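Local structure of putative cytochrome P450 154A1 (1ODO) at residues A30-V35 with G312-A317; A79-V84 with H291-Y296. The protein belongs to the cytochrome P450 superfamily and holds a haem group, whose iron is bound here by 4-phenyl-1H-imidazole. One frame throughout, in Å; residues are numbered along the deposited sequence.

Contact 1. Residues A30-V35 with G312-A317; sequences ATWVDV and GEPILA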
ATOM      1  N   ALA A  30     -19.128   8.731   8.886  1.00 13.61           N
ATOM      2  CA  ALA A  30     -18.782   7.362   9.260  1.00 13.88           C
ATOM      3  C   ALA A  30     -19.963   6.413   9.097  1.00 15.54           C
ATOM      4  O   ALA A  30     -21.120   6.817   9.219  1.00 15.34           O
ATOM      5  CB  ALA A  30     -18.284   7.331  10.709  1.00 15.35           C
ATOM      6  N   THR A  31     -19.659   5.146   8.818  1.00 14.81           N
ATOM      7  CA  THR A  31     -20.679   4.124   8.637  1.00 14.89           C
ATOM      8  C   THR A  31     -20.215   2.800   9.234  1.00 14.47           C
ATOM      9  O   THR A  31     -19.049   2.423   9.099  1.00 13.00           O
ATOM     10  CB  THR A  31     -20.986   3.869   7.138  1.00 17.73           C
ATOM     11  OG1 THR A  31     -21.462   5.071   6.523  1.00 21.47           O
ATOM     12  CG2 THR A  31     -22.045   2.781   6.995  1.00 19.88           C
ATOM     13  N   TRP A  32     -21.134   2.105   9.894  1.00 13.56           N
ATOM     14  CA  TRP A  32     -20.843   0.815  10.514  1.00 14.66           C
ATOM     15  C   TRP A  32     -20.842  -0.182   9.350  1.00 14.15           C
ATOM     16  O   TRP A  32     -21.850  -0.335   8.658  1.00 14.48           O
ATOM     17  CB  TRP A  32     -21.948   0.479  11.528  1.00 15.57           C
ATOM     18  CG  TRP A  32     -21.712  -0.731  12.399  1.00 15.16           C
ATOM     19  CD1 TRP A  32     -22.509  -1.838  12.492  1.00 17.09           C
ATOM     20  CD2 TRP A  32     -20.659  -0.917  13.355  1.00 16.01           C
ATOM     21  NE1 TRP A  32     -22.024  -2.697  13.450  1.00 17.15           N
ATOM     22  CE2 TRP A  32     -20.889  -2.158  13.996  1.00 16.41           C
ATOM     23  CE3 TRP A  32     -19.545  -0.157  13.735  1.00 14.48           C
ATOM     24  CZ2 TRP A  32     -20.046  -2.654  14.997  1.00 15.89           C
ATOM     25  CZ3 TRP A  32     -18.705  -0.652  14.731  1.00 15.55           C
ATOM     26  CH2 TRP A  32     -18.963  -1.889  15.350  1.00 17.20           C
ATOM     27  N   VAL A  33     -19.709  -0.838   9.118  1.00 12.81           N
ATOM     28  CA  VAL A  33     -19.608  -1.801   8.027  1.00 11.32           C
ATOM     29  C   VAL A  33     -19.111  -3.167   8.485  1.00 12.72           C
ATOM     30  O   VAL A  33     -18.700  -3.348   9.633  1.00 11.79           O
ATOM     31  CB  VAL A  33     -18.638  -1.297   6.920  1.00 12.90           C
ATOM     32  CG1 VAL A  33     -19.091   0.064   6.390  1.00 10.88           C
ATOM     33  CG2 VAL A  33     -17.217  -1.202   7.479  1.00 12.30           C
ATOM     34  N   ASP A  34     -19.155  -4.127   7.569  1.00 12.68           N
ATOM     35  CA  ASP A  34     -18.705  -5.476   7.856  1.00 13.47           C
ATOM     36  C   ASP A  34     -17.514  -5.757   6.948  1.00 13.61           C
ATOM     37  O   ASP A  34     -17.608  -5.624   5.727  1.00 15.03           O
ATOM     38  CB  ASP A  34     -19.814  -6.492   7.576  1.00 13.78           C
ATOM     39  CG  ASP A  34     -19.354  -7.920   7.775  1.00 16.84           C
ATOM     40  OD1 ASP A  34     -19.792  -8.557   8.756  1.00 18.72           O
ATOM     41  OD2 ASP A  34     -18.542  -8.399   6.955  1.00 15.75           O
ATOM     42  N   VAL A  35     -16.390  -6.124   7.552  1.00 13.85           N
ATOM     43  CA  VAL A  35     -15.174  -6.427   6.801  1.00 14.16           C
ATOM     44  C   VAL A  35     -14.860  -7.898   7.050  1.00 13.67           C
ATOM     45  O   VAL A  35     -14.240  -8.251   8.052  1.00 13.92           O
ATOM     46  CB  VAL A  35     -13.990  -5.556   7.279  1.00 14.95           C
ATOM     47  CG1 VAL A  35     -12.739  -5.861   6.454  1.00 13.58           C
ATOM     48  CG2 VAL A  35     -14.356  -4.087   7.164  1.00 17.17           C
ATOM     49  N   GLY A 312     -13.437   0.211  22.644  1.00 14.27           N
ATOM     50  CA  GLY A 312     -13.279  -1.154  22.177  1.00 13.79           C
ATOM     51  C   GLY A 312     -13.802  -1.458  20.783  1.00 14.95           C
ATOM     52  O   GLY A 312     -13.549  -2.542  20.264  1.00 15.17           O
ATOM     53  N   GLU A 313     -14.529  -0.529  20.166  1.00 13.47           N
ATOM     54  CA  GLU A 313     -15.049  -0.783  18.821  1.00 12.54           C
ATOM     55  C   GLU A 313     -13.985  -0.462  17.775  1.00 11.29           C
ATOM     56  O   GLU A 313     -13.182   0.456  17.958  1.00 11.72           O
ATOM     57  CB  GLU A 313     -16.321   0.032  18.569  1.00 13.50           C
ATOM     58  CG  GLU A 313     -17.485  -0.392  19.449  1.00 15.38           C
ATOM     59  CD  GLU A 313     -18.800   0.250  19.047  1.00 16.07           C
ATOM     60  OE1 GLU A 313     -18.795   1.425  18.622  1.00 14.19           O
ATOM     61  OE2 GLU A 313     -19.846  -0.418  19.174  1.00 17.43           O
ATOM     62  N   PRO A 314     -13.960  -1.223  16.667  1.00 11.13           N
ATOM     63  CA  PRO A 314     -12.974  -1.006  15.602  1.00 11.72           C
ATOM     64  C   PRO A 314     -13.257   0.192  14.713  1.00 11.23           C
ATOM     65  O   PRO A 314     -14.404   0.616  14.556  1.00 11.23           O
ATOM     66  CB  PRO A 314     -13.010  -2.317  14.804  1.00 11.13           C
ATOM     67  CG  PRO A 314     -13.655  -3.303  15.744  1.00 11.86           C
ATOM     68  CD  PRO A 314     -14.699  -2.471  16.426  1.00 10.71           C
ATOM     69  N   ILE A 315     -12.188   0.706  14.111  1.00 11.71           N
ATOM     70  CA  ILE A 315     -12.254   1.859  13.221  1.00 12.48           C
ATOM     71  C   ILE A 315     -11.478   1.529  11.952  1.00 13.02           C
ATOM     72  O   ILE A 315     -10.292   1.204  12.010  1.00 11.97           O
ATOM     73  CB  ILE A 315     -11.621   3.094  13.884  1.00 11.52           C
ATOM     74  CG1 ILE A 315     -12.428   3.479  15.124  1.00 12.40           C
ATOM     75  CG2 ILE A 315     -11.542   4.250  12.883  1.00 13.23           C
ATOM     76  CD1 ILE A 315     -11.761   4.531  15.994  1.00 11.77           C
ATOM     77  N   LEU A 316     -12.155   1.608  10.813  1.00 11.77           N
ATOM     78  CA  LEU A 316     -11.542   1.318   9.521  1.00 11.85           C
ATOM     79  C   LEU A 316     -11.329   2.596   8.712  1.00 11.22           C
ATOM     80  O   LEU A 316     -12.289   3.239   8.300  1.00 12.01           O
ATOM     81  CB  LEU A 316     -12.440   0.367   8.725  1.00 11.13           C
ATOM     82  CG  LEU A 316     -11.929  -0.080   7.351  1.00 12.02           C
ATOM     83  CD1 LEU A 316     -10.835  -1.134   7.522  1.00 10.78           C
ATOM     84  CD2 LEU A 316     -13.095  -0.644   6.547  1.00 13.46           C
ATOM     85  N   ALA A 317     -10.076   2.963   8.481  1.00 11.53           N
ATOM     86  CA  ALA A 317      -9.784   4.170   7.714  1.00  9.79           C
ATOM     87  C   ALA A 317     -10.023   3.866   6.238  1.00 10.90           C
ATOM     88  O   ALA A 317      -9.336   3.025   5.657  1.00 12.43           O
ATOM     89  CB  ALA A 317      -8.336   4.600   7.941  1.00  9.30           C
TER
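Val35 sets its methyl CG2 against CD2 of Leu316, 3.7 Å away, in the mixed sheet at the N-terminal side of the P450 fold. Strands 30-35 and 314-317 are not neighbours in it: strand 38-43 runs between them, so no hydrogen bond joins the pair and side chains alone make the contact. Their short axes stay 8.8 Å apart at closest and are turned by 97°, reflecting the strong twist of the sheet. Leu316 has CG anti to the backbone N (chi1 -178°), and chi2 then helps place CD2 at the valines, 4.3 Å from CG2 of Val33. Compact beta-branched valines suit the strand backbone, while the longer leucine spans the gap.

At the other end Trp32 provides the reach. The tip of its indole, CH2, comes to 4.4 Å from CD of Pro314, an apolar contact for the buried proline ring. The Trp32 ring also stacks edge-to-face with Trp41. Glu313 suits its place because OE1 can accept hydrogen bonds from Ala310 N and Trp41 NE1. The Glu313 and Trp32 side chains cross at about a right angle, carboxylate and ring planes 30° apart, with OE2 4.2 Å from CH2.

Contact 2. Residues A79-V84 with H291-Y296; sequences ALWVAV and HLPLRY. With HEM (protoporphyrin IX containing Fe), chain B; PIM (4-phenyl-1H-imidazole), chain C.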
ATOM      1  N   ALA A  79      -6.823 -11.759  10.096  1.00 12.94           N
ATOM      2  CA  ALA A  79      -6.124 -11.745  11.377  1.00 13.14           C
ATOM      3  C   ALA A  79      -4.678 -11.252  11.340  1.00 12.22           C
ATOM      4  O   ALA A  79      -4.245 -10.532  12.240  1.00 11.72           O
ATOM      5  CB  ALA A  79      -6.177 -13.138  12.008  1.00 13.97           C
ATOM      6  N   LEU A  80      -3.931 -11.635  10.310  1.00 13.88           N
ATOM      7  CA  LEU A  80      -2.535 -11.216  10.201  1.00 13.62           C
ATOM      8  C   LEU A  80      -2.342  -9.699  10.238  1.00 14.60           C
ATOM      9  O   LEU A  80      -1.326  -9.207  10.729  1.00 13.96           O
ATOM     10  CB  LEU A  80      -1.910 -11.773   8.920  1.00 15.22           C
ATOM     11  CG  LEU A  80      -0.409 -11.504   8.755  1.00 16.04           C
ATOM     12  CD1 LEU A  80       0.363 -12.220   9.862  1.00 17.27           C
ATOM     13  CD2 LEU A  80       0.059 -11.983   7.388  1.00 16.15           C
ATOM     14  N   TRP A  81      -3.318  -8.960   9.725  1.00 12.78           N
ATOM     15  CA  TRP A  81      -3.222  -7.504   9.714  1.00 13.57           C
ATOM     16  C   TRP A  81      -3.227  -6.881  11.105  1.00 13.28           C
ATOM     17  O   TRP A  81      -2.730  -5.768  11.290  1.00 12.76           O
ATOM     18  CB  TRP A  81      -4.369  -6.897   8.897  1.00 14.31           C
ATOM     19  CG  TRP A  81      -4.204  -7.062   7.421  1.00 14.44           C
ATOM     20  CD1 TRP A  81      -4.463  -8.180   6.682  1.00 15.54           C
ATOM     21  CD2 TRP A  81      -3.693  -6.084   6.506  1.00 14.65           C
ATOM     22  NE1 TRP A  81      -4.143  -7.962   5.363  1.00 17.60           N
ATOM     23  CE2 TRP A  81      -3.668  -6.683   5.227  1.00 16.46           C
ATOM     24  CE3 TRP A  81      -3.253  -4.761   6.645  1.00 14.67           C
ATOM     25  CZ2 TRP A  81      -3.217  -6.003   4.091  1.00 15.47           C
ATOM     26  CZ3 TRP A  81      -2.805  -4.085   5.517  1.00 15.74           C
ATOM     27  CH2 TRP A  81      -2.789  -4.710   4.254  1.00 17.07           C
ATOM     28  N   VAL A  82      -3.780  -7.597  12.080  1.00 12.34           N
ATOM     29  CA  VAL A  82      -3.841  -7.081  13.444  1.00 14.40           C
ATOM     30  C   VAL A  82      -3.133  -7.955  14.474  1.00 14.66           C
ATOM     31  O   VAL A  82      -3.000  -7.558  15.631  1.00 15.86           O
ATOM     32  CB  VAL A  82      -5.316  -6.906  13.897  1.00 14.18           C
ATOM     33  CG1 VAL A  82      -6.068  -6.023  12.905  1.00 12.42           C
ATOM     34  CG2 VAL A  82      -5.996  -8.269  14.020  1.00 14.70           C
ATOM     35  N   ALA A  83      -2.668  -9.129  14.057  1.00 13.20           N
ATOM     36  CA  ALA A  83      -1.989 -10.037  14.973  1.00 15.05           C
ATOM     37  C   ALA A  83      -0.466  -9.932  15.009  1.00 15.15           C
ATOM     38  O   ALA A  83       0.162 -10.413  15.956  1.00 14.83           O
ATOM     39  CB  ALA A  83      -2.406 -11.483  14.673  1.00 16.50           C
ATOM     40  N   VAL A  84       0.129  -9.318  13.990  1.00 14.42           N
ATOM     41  CA  VAL A  84       1.583  -9.179  13.961  1.00 14.52           C
ATOM     42  C   VAL A  84       2.033  -8.291  15.112  1.00 14.49           C
ATOM     43  O   VAL A  84       1.240  -7.544  15.679  1.00 15.42           O
ATOM     44  CB  VAL A  84       2.091  -8.536  12.641  1.00 13.34           C
ATOM     45  CG1 VAL A  84       1.918  -9.507  11.474  1.00 14.49           C
ATOM     46  CG2 VAL A  84       1.345  -7.235  12.372  1.00 13.45           C
ATOM     47  N   HIS A 291      -8.675   0.690   2.062  1.00  9.64           N
ATOM     48  CA  HIS A 291      -9.132   0.657   3.454  1.00  9.37           C
ATOM     49  C   HIS A 291      -7.981   0.113   4.284  1.00 11.01           C
ATOM     50  O   HIS A 291      -7.261  -0.784   3.832  1.00 11.71           O
ATOM     51  CB  HIS A 291     -10.336  -0.279   3.597  1.00  9.53           C
ATOM     52  CG  HIS A 291     -11.500   0.083   2.728  1.00 10.70           C
ATOM     53  ND1 HIS A 291     -12.383   1.094   3.043  1.00 10.89           N
ATOM     54  CD2 HIS A 291     -11.929  -0.439   1.555  1.00 11.43           C
ATOM     55  CE1 HIS A 291     -13.306   1.179   2.101  1.00 11.09           C
ATOM     56  NE2 HIS A 291     -13.053   0.259   1.185  1.00 12.13           N
ATOM     57  N   LEU A 292      -7.825   0.621   5.502  1.00 11.30           N
ATOM     58  CA  LEU A 292      -6.739   0.164   6.361  1.00 11.95           C
ATOM     59  C   LEU A 292      -7.171  -0.470   7.679  1.00 10.99           C
ATOM     60  O   LEU A 292      -7.588   0.218   8.602  1.00 12.83           O
ATOM     61  CB  LEU A 292      -5.789   1.341   6.647  1.00 13.25           C
ATOM     62  CG  LEU A 292      -4.350   1.094   7.133  1.00 14.00           C
ATOM     63  CD1 LEU A 292      -4.338   0.505   8.541  1.00 13.07           C
ATOM     64  CD2 LEU A 292      -3.647   0.167   6.151  1.00 14.69           C
ATOM     65  N   PRO A 293      -7.096  -1.802   7.772  1.00 11.85           N
ATOM     66  CA  PRO A 293      -7.476  -2.479   9.017  1.00 12.99           C
ATOM     67  C   PRO A 293      -6.234  -2.470   9.919  1.00 13.32           C
ATOM     68  O   PRO A 293      -5.139  -2.766   9.450  1.00 14.04           O
ATOM     69  CB  PRO A 293      -7.841  -3.880   8.545  1.00 13.44           C
ATOM     70  CG  PRO A 293      -6.900  -4.099   7.414  1.00 16.11           C
ATOM     71  CD  PRO A 293      -6.891  -2.773   6.681  1.00 13.27           C
ATOM     72  N   LEU A 294      -6.370  -2.104  11.190  1.00 13.28           N
ATOM     73  CA  LEU A 294      -7.625  -1.706  11.805  1.00 12.20           C
ATOM     74  C   LEU A 294      -7.220  -0.891  13.038  1.00 12.68           C
ATOM     75  O   LEU A 294      -6.087  -1.000  13.511  1.00 11.46           O
ATOM     76  CB  LEU A 294      -8.404  -2.955  12.232  1.00 13.63           C
ATOM     77  CG  LEU A 294      -9.891  -2.846  12.573  1.00 14.66           C
ATOM     78  CD1 LEU A 294     -10.663  -2.345  11.356  1.00 12.06           C
ATOM     79  CD2 LEU A 294     -10.413  -4.224  13.006  1.00 14.01           C
ATOM     80  N   ARG A 295      -8.127  -0.061  13.540  1.00 11.08           N
ATOM     81  CA  ARG A 295      -7.840   0.753  14.715  1.00 10.84           C
ATOM     82  C   ARG A 295      -8.951   0.538  15.731  1.00 11.51           C
ATOM     83  O   ARG A 295     -10.014   0.028  15.383  1.00 12.57           O
ATOM     84  CB  ARG A 295      -7.728   2.231  14.337  1.00 10.20           C
ATOM     85  CG  ARG A 295      -6.365   2.595  13.754  1.00  8.74           C
ATOM     86  CD  ARG A 295      -6.300   4.072  13.382  1.00 11.93           C
ATOM     87  NE  ARG A 295      -4.937   4.521  13.109  1.00 11.81           N
ATOM     88  CZ  ARG A 295      -4.263   4.277  11.987  1.00 12.11           C
ATOM     89  NH1 ARG A 295      -4.813   3.577  11.002  1.00  8.89           N
ATOM     90  NH2 ARG A 295      -3.031   4.747  11.850  1.00 12.17           N
ATOM     91  N   TYR A 296      -8.709   0.921  16.979  1.00 11.23           N
ATOM     92  CA  TYR A 296      -9.708   0.747  18.028  1.00 11.11           C
ATOM     93  C   TYR A 296      -9.814   1.966  18.931  1.00 10.26           C
ATOM     94  O   TYR A 296      -8.840   2.680  19.146  1.00 11.76           O
ATOM     95  CB  TYR A 296      -9.359  -0.489  18.866  1.00 10.93           C
ATOM     96  CG  TYR A 296      -8.730  -1.569  18.023  1.00  9.03           C
ATOM     97  CD1 TYR A 296      -7.344  -1.655  17.887  1.00 11.05           C
ATOM     98  CD2 TYR A 296      -9.523  -2.412  17.244  1.00 10.43           C
ATOM     99  CE1 TYR A 296      -6.761  -2.548  16.983  1.00 11.35           C
ATOM    100  CE2 TYR A 296      -8.955  -3.301  16.340  1.00 10.90           C
ATOM    101  CZ  TYR A 296      -7.579  -3.363  16.209  1.00 11.77           C
ATOM    102  OH  TYR A 296      -7.028  -4.206  15.271  1.00 11.71           O
TER
HETATM  103  CHA HEM B1407       2.161   2.044   6.478  1.00 13.23           C
HETATM  104  CHB HEM B1407       6.360   0.793   4.482  1.00 10.62           C
HETATM  105  CHC HEM B1407       4.600   1.837   0.108  1.00 11.97           C
HETATM  106  CHD HEM B1407       0.410   3.059   2.115  1.00 10.84           C
HETATM  107  C1A HEM B1407       3.462   1.625   6.344  1.00 11.83           C
HETATM  108  C2A HEM B1407       4.353   1.220   7.426  1.00 12.21           C
HETATM  109  C3A HEM B1407       5.521   0.865   6.871  1.00 12.56           C
HETATM  110  C4A HEM B1407       5.403   1.044   5.430  1.00 11.45           C
HETATM  111  CMA HEM B1407       6.786   0.353   7.582  1.00 12.77           C
HETATM  112  CAA HEM B1407       3.964   1.215   8.920  1.00 11.43           C
HETATM  113  CBA HEM B1407       4.148   2.614   9.536  1.00 13.19           C
HETATM  114  CGA HEM B1407       3.778   2.736  11.014  1.00 12.61           C
HETATM  115  O1A HEM B1407       2.782   2.029  11.400  1.00 11.97           O
HETATM  116  O2A HEM B1407       4.440   3.493  11.721  1.00 13.65           O
HETATM  117  C1B HEM B1407       6.253   0.956   3.126  1.00 10.88           C
HETATM  118  C2B HEM B1407       7.313   0.658   2.179  1.00 12.30           C
HETATM  119  C3B HEM B1407       6.823   0.952   0.940  1.00 12.00           C
HETATM  120  C4B HEM B1407       5.469   1.428   1.111  1.00 10.76           C
HETATM  121  CMB HEM B1407       8.705   0.113   2.559  1.00 12.41           C
HETATM  122  CAB HEM B1407       7.516   0.823  -0.431  1.00 11.92           C
HETATM  123  CBB HEM B1407       8.721   1.758  -0.624  1.00 17.57           C
HETATM  124  C1C HEM B1407       3.295   2.274   0.282  1.00 10.22           C
HETATM  125  C2C HEM B1407       2.410   2.685  -0.820  1.00 10.85           C
HETATM  126  C3C HEM B1407       1.228   3.025  -0.257  1.00  9.99           C
HETATM  127  C4C HEM B1407       1.375   2.835   1.171  1.00 10.72           C
HETATM  128  CMC HEM B1407       2.845   2.684  -2.318  1.00  8.45           C
HETATM  129  CAC HEM B1407      -0.097   3.521  -0.895  1.00 10.21           C
HETATM  130  CBC HEM B1407       0.010   4.639  -1.939  1.00  9.07           C
HETATM  131  C1D HEM B1407       0.502   2.891   3.469  1.00 12.34           C
HETATM  132  C2D HEM B1407      -0.558   3.127   4.422  1.00 12.80           C
HETATM  133  C3D HEM B1407      -0.072   2.833   5.650  1.00 12.54           C
HETATM  134  C4D HEM B1407       1.302   2.426   5.467  1.00 13.26           C
HETATM  135  CMD HEM B1407      -1.975   3.609   4.051  1.00 12.79           C
HETATM  136  CAD HEM B1407      -0.855   2.896   6.972  1.00 16.04           C
HETATM  137  CBD HEM B1407      -1.232   4.276   7.520  1.00 17.12           C
HETATM  138  CGD HEM B1407      -2.044   4.041   8.776  1.00 16.08           C
HETATM  139  O1D HEM B1407      -3.255   4.289   8.756  1.00 14.98           O
HETATM  140  O2D HEM B1407      -1.428   3.558   9.754  1.00 17.29           O
HETATM  141  NA  HEM B1407       4.131   1.515   5.148  1.00 11.11           N
HETATM  142  NB  HEM B1407       5.131   1.419   2.447  1.00 10.62           N
HETATM  143  NC  HEM B1407       2.640   2.381   1.484  1.00 10.01           N
HETATM  144  ND  HEM B1407       1.649   2.451   4.123  1.00 11.20           N
HETATM  145 FE   HEM B1407       3.377   1.959   3.308  1.00 11.03          FE
HETATM  146  N1  PIM C1408       2.011  -2.117   2.424  1.00 12.63           N
HETATM  147  C2  PIM C1408       2.448  -0.854   2.059  1.00 12.66           C
HETATM  148  N3  PIM C1408       2.652  -0.200   3.088  1.00 14.45           N
HETATM  149  C4  PIM C1408       2.386  -0.926   4.160  1.00 13.52           C
HETATM  150  C5  PIM C1408       1.981  -2.138   3.768  1.00 11.80           C
HETATM  151  C6  PIM C1408       1.563  -3.342   4.568  1.00 12.74           C
HETATM  152  C7  PIM C1408       1.764  -4.641   3.997  1.00 13.84           C
HETATM  153  C8  PIM C1408       1.365  -5.803   4.761  1.00 15.35           C
HETATM  154  C9  PIM C1408       0.791  -5.612   6.042  1.00 13.51           C
HETATM  155  C10 PIM C1408       0.598  -4.320   6.599  1.00 14.94           C
HETATM  156  C11 PIM C1408       1.002  -3.195   5.820  1.00 12.69           C
HETATM  157  O   HOH W   1      -3.665  -3.097  12.033  1.00 16.12           O
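Trp81 has CG anti to the carbonyl carbon (chi1 -74°), and chi2 of 79° turns the indole toward Pro293 CG, while Val82, its CG1 likewise anti to the carbonyl carbon, turns that methyl to Tyr296 and Leu294. The indole is held between two groups on opposite sides of its plane: Pro293 CG lies 3.5 Å above it and C9 of 4-phenyl-1H-imidazole 3.9 Å from it, both toward the rim. A rigid proline and a broad aromatic suit such layering. Trp81 NE1 hydrogen-bonds to Val174 O, helping to fix the ring's rotation.

Val82 packs tightly, its CG1 3.1 Å from Tyr296 OH and 3.9 Å from CB of Leu294, beside which it lies. Where the backbones come closest, a water can donate to Trp81 O at 2.9 Å and to Pro293 O at 3.0 Å. The peptide between Pro293 and Leu294 is cis. CB of Arg295 is directed away from the helix, and the chain, extended from CG to NE, grips one haem propionate with two bonds, NH1 to O1D (2.8 Å) and NH2 to O2D (2.9 Å). A B-C loop helix meeting the strand after helix K is typical of the P450 distal pocket.

Overall arrangement
From the N terminus the chain lays down strand 30-35 and, after strand 38-43, reaches helix 80-83, the first half of contact 2. A long, mainly helical passage follows before strand 292-297 returns to that helix and closes the loop of contact 2. Only then does strand 314-317 come back beside the early strands and close contact 1, so contact 2 is nested inside contact 1. The two meet in one mixed sheet, where 314-317 and 292-297 are antiparallel neighbours, probably hydrogen-bonded from Ile315 N to Arg295 O. Contact 1 thus packs side chains of an early strand against a late one of the same sheet, across strand 38-43, and contact 2 carries the sheet on to the haem pocket.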